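Local coordinates for protein uricase (Arthrobacter globiformis, PDB 2YZC) that catalyses the oxidation of uric acid by molecular oxygen to 5-hydroxyisourate, a precursor of (S)-allantoin, releasing hydrogen peroxide, at residues 130-135 and 147-153. Residues are numbered along the deposited sequence.
Sequences SEVRTA and VAGIEGL
Thr-134 and Glu-151 bury the most surface where residues 130-135 and 147-153 pair as the two antiparallel arms of a β-hairpin, their axes 4.5 Å apart at 161°, within the curved antiparallel sheet of uricase. Val-132 and Glu-151 form a hydrogen-bonded pair, N to O 2.9 Å in both directions; Thr-134 and Gly-149 form the next, again with N–O distances of 2.9 Å. Arg-133/Ile-150 and Ala-135/Ala-148 are the non-hydrogen-bonded pairs, on the face turned to helices 85-99 and 199-216. On the other face, Thr-134 (chi1 p) brings CG2 to 3.6 Å from Glu-151 CD and overlies Gly-149, where a CB would clash with its OG1. A water joins Thr-134 OG1 (2.9 Å) to Val-147 O (2.8 Å). Glu-151 (chi1 p) lays CG 3.9 Å from Val-132 CB, while its carboxylate salt-bridges Arg-189 of the adjacent strand. Beyond this ladder Gly-152 adopts positive phi (71°), and its O bonds Lys-129 of a second subunit. Backbone hydrogen bonds thus set the register, whereas the Glu-151 charge is paired outside the hairpin.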
loop_
_atom_site.group_PDB
_atom_site.type_symbol
_atom_site.label_atom_id
_atom_site.label_comp_id
_atom_site.label_asym_id
_atom_site.label_seq_id
_atom_site.Cartn_x
_atom_site.Cartn_y
_atom_site.Cartn_z
ATOM N N SER A 130 -12.735 7.589 7.437
ATOM C CA SER A 130 -13.421 8.025 6.224
ATOM C C SER A 130 -12.877 9.262 5.524
ATOM O O SER A 130 -13.270 9.559 4.401
ATOM C CB SER A 130 -14.908 8.189 6.522
ATOM O OG SER A 130 -15.414 6.949 6.991
ATOM N N GLU A 131 -11.971 9.974 6.184
ATOM C CA GLU A 131 -11.354 11.154 5.597
ATOM C C GLU A 131 -10.137 11.541 6.420
ATOM O O GLU A 131 -10.029 11.177 7.586
ATOM C CB GLU A 131 -12.333 12.328 5.573
ATOM C CG GLU A 131 -12.638 12.892 6.948
ATOM C CD GLU A 131 -13.790 13.871 6.935
ATOM O OE1 GLU A 131 -14.902 13.472 6.519
ATOM O OE2 GLU A 131 -13.583 15.035 7.343
ATOM N N VAL A 132 -9.228 12.275 5.792
ATOM C CA VAL A 132 -8.026 12.757 6.447
ATOM C C VAL A 132 -7.957 14.248 6.155
ATOM O O VAL A 132 -8.155 14.677 5.012
ATOM C CB VAL A 132 -6.758 12.077 5.898
ATOM C CG1 VAL A 132 -5.520 12.722 6.507
ATOM C CG2 VAL A 132 -6.778 10.579 6.233
ATOM N N ARG A 133 -7.697 15.029 7.196
ATOM C CA ARG A 133 -7.596 16.477 7.073
ATOM C C ARG A 133 -6.127 16.862 6.937
ATOM O O ARG A 133 -5.260 16.275 7.592
ATOM C CB ARG A 133 -8.220 17.134 8.305
ATOM C CG ARG A 133 -7.992 18.636 8.437
ATOM C CD ARG A 133 -8.775 19.171 9.628
ATOM N NE ARG A 133 -8.445 20.558 9.934
ATOM C CZ ARG A 133 -8.990 21.253 10.928
ATOM N NH1 ARG A 133 -9.900 20.690 11.715
ATOM N NH2 ARG A 133 -8.608 22.505 11.151
ATOM N N THR A 134 -5.848 17.844 6.082
ATOM C CA THR A 134 -4.478 18.278 5.870
ATOM C C THR A 134 -4.315 19.781 6.053
ATOM O O THR A 134 -5.272 20.545 5.939
ATOM C CB THR A 134 -3.992 17.921 4.446
ATOM O OG1 THR A 134 -4.730 18.684 3.480
ATOM C CG2 THR A 134 -4.193 16.439 4.166
ATOM N N ALA A 135 -3.087 20.192 6.343
ATOM C CA ALA A 135 -2.765 21.602 6.508
ATOM C C ALA A 135 -1.310 21.779 6.104
ATOM O O ALA A 135 -0.458 20.949 6.422
ATOM C CB ALA A 135 -2.973 22.042 7.962
ATOM N N VAL A 147 -2.677 26.467 3.554
ATOM C CA VAL A 147 -3.552 25.703 2.672
ATOM C C VAL A 147 -4.091 24.525 3.477
ATOM O O VAL A 147 -3.316 23.706 3.973
ATOM C CB VAL A 147 -2.786 25.152 1.438
ATOM C CG1 VAL A 147 -3.636 24.111 0.702
ATOM C CG2 VAL A 147 -2.426 26.294 0.491
ATOM N N ALA A 148 -5.411 24.453 3.630
ATOM C CA ALA A 148 -6.032 23.348 4.353
ATOM C C ALA A 148 -6.655 22.440 3.306
ATOM O O ALA A 148 -6.875 22.857 2.175
ATOM C CB ALA A 148 -7.108 23.867 5.313
ATOM N N GLY A 149 -6.932 21.194 3.666
ATOM C CA GLY A 149 -7.522 20.311 2.687
ATOM C C GLY A 149 -8.138 19.063 3.270
ATOM O O GLY A 149 -8.114 18.833 4.480
ATOM N N ILE A 150 -8.708 18.258 2.386
ATOM C CA ILE A 150 -9.327 17.010 2.784
ATOM C C ILE A 150 -8.957 15.985 1.725
ATOM O O ILE A 150 -8.788 16.322 0.552
ATOM C CB ILE A 150 -10.863 17.154 2.870
ATOM C CG1 ILE A 150 -11.484 15.860 3.404
ATOM C CG2 ILE A 150 -11.432 17.492 1.502
ATOM C CD1 ILE A 150 -12.962 15.986 3.724
ATOM N N GLU A 151 -8.799 14.737 2.142
ATOM C CA GLU A 151 -8.465 13.685 1.201
ATOM C C GLU A 151 -9.008 12.361 1.708
ATOM O O GLU A 151 -9.418 12.255 2.864
ATOM C CB GLU A 151 -6.945 13.604 1.003
ATOM C CG GLU A 151 -6.148 13.272 2.253
ATOM C CD GLU A 151 -4.655 13.504 2.064
ATOM O OE1 GLU A 151 -3.854 13.002 2.885
ATOM O OE2 GLU A 151 -4.281 14.198 1.096
ATOM N N GLY A 152 -9.048 11.373 0.820
ATOM C CA GLY A 152 -9.525 10.054 1.196
ATOM C C GLY A 152 -11.013 9.945 1.457
ATOM O O GLY A 152 -11.471 8.954 2.024
ATOM N N LEU A 153 -11.773 10.957 1.052
ATOM C CA LEU A 153 -13.218 10.950 1.247
ATOM C C LEU A 153 -13.909 10.473 -0.030
ATOM O O LEU A 153 -14.123 11.248 -0.963
ATOM C CB LEU A 153 -13.705 12.351 1.616
ATOM C CG LEU A 153 -15.215 12.535 1.782
ATOM C CD1 LEU A 153 -15.775 11.530 2.774
ATOM C CD2 LEU A 153 -15.487 13.957 2.244
HETATM O O HOH W 1 -3.380 21.110 2.826
#